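Local coordinates for protein Cry37AA1 (Bacillus thuringiensis, PDB 4RHZ) that forms a binary complex with Cry23Aa1, probably acting as the C2-fold, calcium-binding partner of that aerolysin-family toxin, at residues D88-P102 / L108-Y121. Residues are numbered along the deposited sequence; the frame is centred on the assembly and turned at random.
Sequences DDILAYPSQKVCSTP and LDGDEKGSYVTIKY. With CA (calcium ion), chain D.
Ala92 CB rests on Leu108 CB at 3.8 Å, and on either side of this pair a branched residue extends the apolar centre: CG2 of Val117 reaches CB of Leu91, while the Leu108 and Val98 side chains run antiparallel, CD2 against CG2. Val117 continues inward onto Ile10, Phe12 and Ile27. Toward the 102 end, Pro102 lies over one face of the Tyr121 ring; its CA stands 3.8 Å from the centroid, 23° off the normal, a CH-pi contact. The Tyr121 hydroxyl donates to Ser100 O (2.7 Å). These contacts join the edge strands of two four-stranded antiparallel sheets, 89-100 and 105-110, with strand 115-125 beside the latter, in a beta sandwich consistent with a C2 fold. A classic beta bulge sets Leu91 and Ala92 against the single Val79 of strand 73-81. Further out, Gln96 reaches Asp109 through an extended chain, CG anti to the backbone N (chi1 170°). Its OE1 accepts Asp109 N at 2.8 Å on an in-plane lone pair, and NE2 meets Asp109 OD1 on its anti side (3.1 Å), 29° out of the carboxylate plane, so two bonds fix the amide's rotation; Asp109 OD2 is paired with Arg107. At the far end Asp111 N bonds Ile90 O (2.9 Å), whereas Ile90 N gives the Asp111 carboxylate two weak bonds. Calcium sits beyond, bound by Asp89 OD1 (2.4 Å), Glu112 OE1 (2.5 Å) and three waters; two of these donate to Asp111, placing it in the second shell, and one also to Ser115 OG. Asn14 bonds both Ser115 OG and Asp89 OD2.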
ATOM      1  N   ASP B  88     -10.779  -3.027 -30.768  1.00 63.22           N
ATOM      2  CA  ASP B  88      -9.583  -2.762 -29.977  1.00 59.09           C
ATOM      3  C   ASP B  88      -9.842  -2.908 -28.484  1.00 54.48           C
ATOM      4  O   ASP B  88     -10.942  -2.628 -28.015  1.00 53.81           O
ATOM      5  CB  ASP B  88      -9.044  -1.358 -30.286  1.00 60.19           C
ATOM      6  CG  ASP B  88      -8.878  -1.120 -31.763  1.00 63.29           C
ATOM      7  OD1 ASP B  88      -7.709  -1.028 -32.244  1.00 64.73           O
ATOM      8  OD2 ASP B  88      -9.944  -1.035 -32.434  1.00 69.27           O
ATOM      9  N   ASP B  89      -8.835  -3.414 -27.779  1.00 49.15           N
ATOM     10  CA  ASP B  89      -8.741  -3.324 -26.342  1.00 45.53           C
ATOM     11  C   ASP B  89      -8.717  -1.843 -25.925  1.00 43.22           C
ATOM     12  O   ASP B  89      -8.005  -1.035 -26.555  1.00 41.64           O
ATOM     13  CB  ASP B  89      -7.435  -3.986 -25.866  1.00 45.68           C
ATOM     14  CG  ASP B  89      -7.553  -5.521 -25.738  1.00 45.86           C
ATOM     15  OD1 ASP B  89      -8.598  -6.079 -26.119  1.00 42.19           O
ATOM     16  OD2 ASP B  89      -6.606  -6.176 -25.233  1.00 48.86           O
ATOM     17  N   ILE B  90      -9.479  -1.482 -24.890  1.00 38.39           N
ATOM     18  CA  ILE B  90      -9.373  -0.134 -24.375  1.00 35.37           C
ATOM     19  C   ILE B  90      -8.720  -0.175 -23.027  1.00 34.52           C
ATOM     20  O   ILE B  90      -9.192  -0.914 -22.166  1.00 35.23           O
ATOM     21  CB  ILE B  90     -10.778   0.572 -24.386  1.00 35.50           C
ATOM     22  CG1 ILE B  90     -11.217   0.780 -25.859  1.00 36.19           C
ATOM     23  CG2 ILE B  90     -10.707   1.886 -23.715  1.00 32.14           C
ATOM     24  CD1 ILE B  90     -12.530   0.402 -26.087  1.00 33.54           C
ATOM     25  N   LEU B  91      -7.637   0.589 -22.853  1.00 33.12           N
ATOM     26  CA  LEU B  91      -6.913   0.759 -21.608  1.00 31.67           C
ATOM     27  C   LEU B  91      -7.333   2.067 -20.897  1.00 33.26           C
ATOM     28  O   LEU B  91      -7.107   2.184 -19.653  1.00 32.58           O
ATOM     29  CB  LEU B  91      -5.395   0.834 -21.855  1.00 32.52           C
ATOM     30  CG  LEU B  91      -4.559  -0.456 -22.113  1.00 34.01           C
ATOM     31  CD1 LEU B  91      -5.175  -1.232 -23.258  1.00 31.22           C
ATOM     32  CD2 LEU B  91      -3.049  -0.225 -22.394  1.00 30.75           C
ATOM     33  N   ALA B  92      -7.917   3.036 -21.649  1.00 31.71           N
ATOM     34  CA  ALA B  92      -8.400   4.308 -21.049  1.00 31.84           C
ATOM     35  C   ALA B  92      -9.364   5.004 -22.022  1.00 32.52           C
ATOM     36  O   ALA B  92      -9.134   4.960 -23.238  1.00 33.08           O
ATOM     37  CB  ALA B  92      -7.259   5.248 -20.683  1.00 29.65           C
ATOM     38  N   TYR B  93     -10.426   5.588 -21.474  1.00 30.46           N
ATOM     39  CA  TYR B  93     -11.406   6.315 -22.236  1.00 30.36           C
ATOM     40  C   TYR B  93     -11.253   7.792 -21.934  1.00 30.15           C
ATOM     41  O   TYR B  93     -11.023   8.173 -20.784  1.00 29.49           O
ATOM     42  CB  TYR B  93     -12.810   5.918 -21.852  1.00 30.56           C
ATOM     43  CG  TYR B  93     -13.275   4.492 -22.145  1.00 30.72           C
ATOM     44  CD1 TYR B  93     -13.059   3.462 -21.234  1.00 28.53           C
ATOM     45  CD2 TYR B  93     -14.015   4.215 -23.283  1.00 31.83           C
ATOM     46  CE1 TYR B  93     -13.547   2.146 -21.459  1.00 29.29           C
ATOM     47  CE2 TYR B  93     -14.516   2.941 -23.515  1.00 33.02           C
ATOM     48  CZ  TYR B  93     -14.290   1.899 -22.567  1.00 35.56           C
ATOM     49  OH  TYR B  93     -14.786   0.606 -22.811  1.00 37.62           O
ATOM     50  N   PRO B  94     -11.362   8.632 -22.970  1.00 30.20           N
ATOM     51  CA  PRO B  94     -11.033  10.017 -22.699  1.00 30.09           C
ATOM     52  C   PRO B  94     -12.144  10.759 -21.968  1.00 30.03           C
ATOM     53  O   PRO B  94     -11.903  11.820 -21.498  1.00 31.38           O
ATOM     54  CB  PRO B  94     -10.759  10.632 -24.100  1.00 30.47           C
ATOM     55  CG  PRO B  94     -11.649   9.827 -25.086  1.00 31.63           C
ATOM     56  CD  PRO B  94     -11.506   8.345 -24.424  1.00 31.32           C
ATOM     57  N   SER B  95     -13.324  10.211 -21.793  1.00 30.08           N
ATOM     58  CA  SER B  95     -14.246  10.938 -20.990  1.00 31.90           C
ATOM     59  C   SER B  95     -13.854  10.877 -19.497  1.00 32.51           C
ATOM     60  O   SER B  95     -14.435  11.582 -18.665  1.00 33.44           O
ATOM     61  CB  SER B  95     -15.668  10.408 -21.192  1.00 32.52           C
ATOM     62  OG  SER B  95     -15.666   9.037 -20.804  1.00 37.83           O
ATOM     63  N   GLN B  96     -12.887  10.056 -19.122  1.00 31.80           N
ATOM     64  CA  GLN B  96     -12.642   9.902 -17.693  1.00 30.06           C
ATOM     65  C   GLN B  96     -11.416  10.694 -17.291  1.00 29.32           C
ATOM     66  O   GLN B  96     -10.293  10.301 -17.668  1.00 29.47           O
ATOM     67  CB  GLN B  96     -12.431   8.403 -17.324  1.00 30.03           C
ATOM     68  CG  GLN B  96     -11.914   8.253 -15.868  1.00 29.04           C
ATOM     69  CD  GLN B  96     -11.500   6.816 -15.506  1.00 32.21           C
ATOM     70  OE1 GLN B  96     -10.554   6.246 -16.066  1.00 33.36           O
ATOM     71  NE2 GLN B  96     -12.213   6.240 -14.576  1.00 28.87           N
ATOM     72  N   LYS B  97     -11.626  11.726 -16.466  1.00 25.84           N
ATOM     73  CA  LYS B  97     -10.598  12.548 -15.920  1.00 26.32           C
ATOM     74  C   LYS B  97     -10.347  12.205 -14.461  1.00 27.05           C
ATOM     75  O   LYS B  97     -11.322  12.118 -13.662  1.00 26.49           O
ATOM     76  CB  LYS B  97     -11.021  14.042 -15.981  1.00 28.09           C
ATOM     77  CG  LYS B  97     -10.654  14.715 -17.331  1.00 27.07           C
ATOM     78  CD  LYS B  97     -11.686  14.342 -18.396  1.00 27.35           C
ATOM     79  CE  LYS B  97     -11.459  15.160 -19.723  1.00 28.04           C
ATOM     80  NZ  LYS B  97     -12.206  14.512 -20.876  1.00 26.22           N
ATOM     81  N   VAL B  98      -9.073  11.984 -14.088  1.00 27.03           N
ATOM     82  CA  VAL B  98      -8.746  11.697 -12.647  1.00 25.37           C
ATOM     83  C   VAL B  98      -7.605  12.572 -12.247  1.00 26.37           C
ATOM     84  O   VAL B  98      -6.606  12.604 -12.948  1.00 27.61           O
ATOM     85  CB  VAL B  98      -8.387  10.148 -12.375  1.00 26.60           C
ATOM     86  CG1 VAL B  98      -8.327   9.828 -10.857  1.00 24.11           C
ATOM     87  CG2 VAL B  98      -9.446   9.216 -13.022  1.00 22.29           C
ATOM     88  N   CYS B  99      -7.737  13.282 -11.127  1.00 25.32           N
ATOM     89  CA  CYS B  99      -6.714  14.211 -10.672  1.00 26.95           C
ATOM     90  C   CYS B  99      -6.017  13.668  -9.380  1.00 26.95           C
ATOM     91  O   CYS B  99      -6.605  12.916  -8.641  1.00 25.99           O
ATOM     92  CB  CYS B  99      -7.397  15.591 -10.326  1.00 27.21           C
ATOM     93  SG  CYS B  99      -8.568  16.159 -11.696  1.00 31.65           S
ATOM     94  N   SER B 100      -4.815  14.142  -9.084  1.00 27.93           N
ATOM     95  CA  SER B 100      -4.194  13.897  -7.795  1.00 30.73           C
ATOM     96  C   SER B 100      -3.199  15.011  -7.451  1.00 31.74           C
ATOM     97  O   SER B 100      -2.762  15.739  -8.324  1.00 33.54           O
ATOM     98  CB  SER B 100      -3.398  12.579  -7.873  1.00 30.55           C
ATOM     99  OG  SER B 100      -2.462  12.666  -8.944  1.00 28.36           O
ATOM    100  N   THR B 101      -2.811  15.101  -6.189  1.00 33.04           N
ATOM    101  CA  THR B 101      -1.614  15.835  -5.773  1.00 35.43           C
ATOM    102  C   THR B 101      -0.302  15.071  -6.134  1.00 36.14           C
ATOM    103  O   THR B 101      -0.333  13.870  -6.308  1.00 36.61           O
ATOM    104  CB  THR B 101      -1.620  15.948  -4.253  1.00 36.97           C
ATOM    105  OG1 THR B 101      -1.678  14.609  -3.722  1.00 37.19           O
ATOM    106  CG2 THR B 101      -2.874  16.740  -3.759  1.00 34.71           C
ATOM    107  N   PRO B 102       0.849  15.771  -6.269  1.00 37.14           N
ATOM    108  CA  PRO B 102       2.082  15.029  -6.617  1.00 38.38           C
ATOM    109  C   PRO B 102       2.440  14.059  -5.482  1.00 38.06           C
ATOM    110  O   PRO B 102       2.362  14.434  -4.328  1.00 35.61           O
ATOM    111  CB  PRO B 102       3.156  16.137  -6.724  1.00 38.49           C
ATOM    112  CG  PRO B 102       2.621  17.276  -5.921  1.00 38.49           C
ATOM    113  CD  PRO B 102       1.122  17.203  -5.975  1.00 37.62           C
ATOM    114  N   LEU B 108      -6.421   5.384 -14.735  1.00 27.25           N
ATOM    115  CA  LEU B 108      -7.434   5.497 -15.739  1.00 28.19           C
ATOM    116  C   LEU B 108      -7.893   4.090 -16.087  1.00 28.76           C
ATOM    117  O   LEU B 108      -7.023   3.265 -16.394  1.00 28.91           O
ATOM    118  CB  LEU B 108      -6.831   6.171 -16.989  1.00 27.35           C
ATOM    119  CG  LEU B 108      -6.052   7.467 -16.750  1.00 26.20           C
ATOM    120  CD1 LEU B 108      -5.671   8.108 -18.117  1.00 28.30           C
ATOM    121  CD2 LEU B 108      -6.912   8.409 -15.940  1.00 22.11           C
ATOM    122  N   ASP B 109      -9.216   3.822 -16.048  1.00 28.14           N
ATOM    123  CA  ASP B 109      -9.743   2.476 -16.261  1.00 30.43           C
ATOM    124  C   ASP B 109     -10.068   2.154 -17.692  1.00 31.09           C
ATOM    125  O   ASP B 109     -10.550   3.010 -18.461  1.00 30.74           O
ATOM    126  CB  ASP B 109     -11.015   2.176 -15.368  1.00 28.59           C
ATOM    127  CG  ASP B 109     -10.761   2.488 -13.926  1.00 32.93           C
ATOM    128  OD1 ASP B 109     -11.354   3.482 -13.361  1.00 31.59           O
ATOM    129  OD2 ASP B 109      -9.866   1.794 -13.364  1.00 36.68           O
ATOM    130  N   GLY B 110      -9.898   0.877 -18.030  1.00 31.55           N
ATOM    131  CA  GLY B 110     -10.149   0.413 -19.417  1.00 30.01           C
ATOM    132  C   GLY B 110     -11.422  -0.383 -19.464  1.00 29.56           C
ATOM    133  O   GLY B 110     -12.292  -0.230 -18.605  1.00 28.84           O
ATOM    134  N   ASP B 111     -11.549  -1.253 -20.461  1.00 29.77           N
ATOM    135  CA  ASP B 111     -12.796  -1.949 -20.657  1.00 29.26           C
ATOM    136  C   ASP B 111     -12.814  -3.266 -19.905  1.00 28.87           C
ATOM    137  O   ASP B 111     -13.827  -4.020 -19.965  1.00 29.41           O
ATOM    138  CB  ASP B 111     -13.150  -2.101 -22.163  1.00 30.23           C
ATOM    139  CG  ASP B 111     -12.066  -2.871 -22.952  1.00 32.75           C
ATOM    140  OD1 ASP B 111     -11.047  -3.287 -22.343  1.00 31.21           O
ATOM    141  OD2 ASP B 111     -12.262  -3.081 -24.168  1.00 34.73           O
ATOM    142  N   GLU B 112     -11.775  -3.509 -19.129  1.00 27.61           N
ATOM    143  CA  GLU B 112     -11.706  -4.744 -18.298  1.00 30.25           C
ATOM    144  C   GLU B 112     -10.878  -4.406 -17.101  1.00 29.89           C
ATOM    145  O   GLU B 112     -10.086  -3.424 -17.174  1.00 29.13           O
ATOM    146  CB  GLU B 112     -10.968  -5.915 -19.005  1.00 30.11           C
ATOM    147  CG  GLU B 112     -11.572  -6.345 -20.309  1.00 32.90           C
ATOM    148  CD  GLU B 112     -10.939  -7.692 -20.838  1.00 39.29           C
ATOM    149  OE1 GLU B 112     -10.496  -7.707 -21.976  1.00 40.33           O
ATOM    150  OE2 GLU B 112     -10.892  -8.718 -20.121  1.00 37.01           O
ATOM    151  N   LYS B 113     -11.023  -5.195 -16.023  1.00 30.07           N
ATOM    152  CA  LYS B 113     -10.264  -4.867 -14.811  1.00 32.60           C
ATOM    153  C   LYS B 113      -8.762  -4.945 -14.978  1.00 31.99           C
ATOM    154  O   LYS B 113      -8.048  -4.304 -14.202  1.00 32.98           O
ATOM    155  CB  LYS B 113     -10.658  -5.707 -13.586  1.00 33.66           C
ATOM    156  CG  LYS B 113     -10.455  -7.204 -13.747  1.00 39.25           C
ATOM    157  CD  LYS B 113     -11.022  -7.973 -12.486  1.00 45.37           C
ATOM    158  CE  LYS B 113     -11.133  -9.495 -12.784  1.00 50.28           C
ATOM    159  NZ  LYS B 113     -12.051 -10.225 -11.827  1.00 55.95           N
ATOM    160  N   GLY B 114      -8.282  -5.755 -15.919  1.00 31.00           N
ATOM    161  CA  GLY B 114      -6.832  -5.908 -16.107  1.00 33.00           C
ATOM    162  C   GLY B 114      -6.247  -5.085 -17.286  1.00 34.77           C
ATOM    163  O   GLY B 114      -5.043  -5.197 -17.589  1.00 34.92           O
ATOM    164  N   SER B 115      -7.100  -4.248 -17.926  1.00 33.82           N
ATOM    165  CA  SER B 115      -6.686  -3.237 -18.900  1.00 32.88           C
ATOM    166  C   SER B 115      -6.892  -1.815 -18.299  1.00 34.04           C
ATOM    167  O   SER B 115      -8.055  -1.367 -18.059  1.00 34.15           O
ATOM    168  CB  SER B 115      -7.518  -3.383 -20.172  1.00 32.78           C
ATOM    169  OG  SER B 115      -7.486  -4.703 -20.690  1.00 29.35           O
ATOM    170  N   TYR B 116      -5.786  -1.098 -18.055  1.00 33.34           N
ATOM    171  CA  TYR B 116      -5.843   0.214 -17.423  1.00 32.35           C
ATOM    172  C   TYR B 116      -4.507   0.896 -17.511  1.00 32.04           C
ATOM    173  O   TYR B 116      -3.554   0.260 -17.934  1.00 31.80           O
ATOM    174  CB  TYR B 116      -6.225   0.061 -15.950  1.00 32.12           C
ATOM    175  CG  TYR B 116      -5.247  -0.703 -15.058  1.00 31.77           C
ATOM    176  CD1 TYR B 116      -4.322  -0.044 -14.255  1.00 31.40           C
ATOM    177  CD2 TYR B 116      -5.338  -2.095 -14.926  1.00 34.91           C
ATOM    178  CE1 TYR B 116      -3.436  -0.789 -13.384  1.00 35.42           C
ATOM    179  CE2 TYR B 116      -4.449  -2.844 -14.049  1.00 28.63           C
ATOM    180  CZ  TYR B 116      -3.521  -2.203 -13.338  1.00 31.46           C
ATOM    181  OH  TYR B 116      -2.746  -2.933 -12.483  1.00 33.72           O
ATOM    182  N   VAL B 117      -4.405   2.156 -17.045  1.00 29.93           N
ATOM    183  CA  VAL B 117      -3.143   2.884 -17.067  1.00 28.05           C
ATOM    184  C   VAL B 117      -2.961   3.565 -15.740  1.00 28.22           C
ATOM    185  O   VAL B 117      -3.984   3.950 -15.147  1.00 27.89           O
ATOM    186  CB  VAL B 117      -3.213   3.993 -18.145  1.00 28.81           C
ATOM    187  CG1 VAL B 117      -1.983   4.831 -18.142  1.00 27.32           C
ATOM    188  CG2 VAL B 117      -3.384   3.385 -19.524  1.00 26.39           C
ATOM    189  N   THR B 118      -1.717   3.735 -15.253  1.00 25.96           N
ATOM    190  CA  THR B 118      -1.525   4.498 -14.073  1.00 25.24           C
ATOM    191  C   THR B 118      -0.506   5.633 -14.345  1.00 26.89           C
ATOM    192  O   THR B 118       0.339   5.517 -15.248  1.00 27.36           O
ATOM    193  CB  THR B 118      -0.998   3.654 -12.892  1.00 28.30           C
ATOM    194  OG1 THR B 118       0.366   3.283 -13.114  1.00 30.92           O
ATOM    195  CG2 THR B 118      -1.884   2.432 -12.529  1.00 24.00           C
ATOM    196  N   ILE B 119      -0.574   6.749 -13.598  1.00 26.33           N
ATOM    197  CA  ILE B 119       0.329   7.833 -13.841  1.00 25.65           C
ATOM    198  C   ILE B 119       0.754   8.383 -12.531  1.00 27.36           C
ATOM    199  O   ILE B 119      -0.063   8.668 -11.659  1.00 28.28           O
ATOM    200  CB  ILE B 119      -0.366   9.023 -14.640  1.00 26.97           C
ATOM    201  CG1 ILE B 119      -0.721   8.620 -16.053  1.00 27.71           C
ATOM    202  CG2 ILE B 119       0.603  10.188 -14.893  1.00 23.45           C
ATOM    203  CD1 ILE B 119      -2.067   8.302 -16.208  1.00 29.66           C
ATOM    204  N   LYS B 120       2.042   8.609 -12.399  1.00 27.94           N
ATOM    205  CA  LYS B 120       2.624   9.139 -11.188  1.00 29.67           C
ATOM    206  C   LYS B 120       3.377  10.350 -11.637  1.00 29.50           C
ATOM    207  O   LYS B 120       3.860  10.324 -12.749  1.00 30.75           O
ATOM    208  CB  LYS B 120       3.647   8.090 -10.768  1.00 30.20           C
ATOM    209  CG  LYS B 120       4.658   8.537  -9.822  1.00 34.61           C
ATOM    210  CD  LYS B 120       5.803   7.507  -9.738  1.00 38.93           C
ATOM    211  CE  LYS B 120       6.758   7.931  -8.625  1.00 42.75           C
ATOM    212  NZ  LYS B 120       8.001   7.091  -8.655  1.00 48.43           N
ATOM    213  N   TYR B 121       3.477  11.411 -10.828  1.00 30.75           N
ATOM    214  CA  TYR B 121       4.235  12.554 -11.277  1.00 32.99           C
ATOM    215  C   TYR B 121       4.923  13.189 -10.121  1.00 34.52           C
ATOM    216  O   TYR B 121       4.443  13.043  -9.022  1.00 35.12           O
ATOM    217  CB  TYR B 121       3.337  13.602 -11.992  1.00 32.86           C
ATOM    218  CG  TYR B 121       2.372  14.409 -11.136  1.00 31.94           C
ATOM    219  CD1 TYR B 121       2.639  15.742 -10.833  1.00 27.18           C
ATOM    220  CD2 TYR B 121       1.175  13.849 -10.670  1.00 31.28           C
ATOM    221  CE1 TYR B 121       1.749  16.511 -10.067  1.00 27.48           C
ATOM    222  CE2 TYR B 121       0.234  14.640  -9.943  1.00 28.23           C
ATOM    223  CZ  TYR B 121       0.539  15.963  -9.650  1.00 31.96           C
ATOM    224  OH  TYR B 121      -0.358  16.714  -8.886  1.00 30.14           O
TER
HETATM  225 CA    CA D 501      -9.764  -6.654 -24.087  1.00 62.20          CA
HETATM  226  O   HOH W   1     -10.990   5.536 -18.572  1.00 31.41           O
HETATM  227  O   HOH W   2      -9.019  -4.754 -22.711  1.00 49.90           O
HETATM  228  O   HOH W   3     -11.469  -5.874 -24.837  1.00 56.33           O
HETATM  229  O   HOH W   4      -7.281  -7.163 -23.358  1.00 39.59           O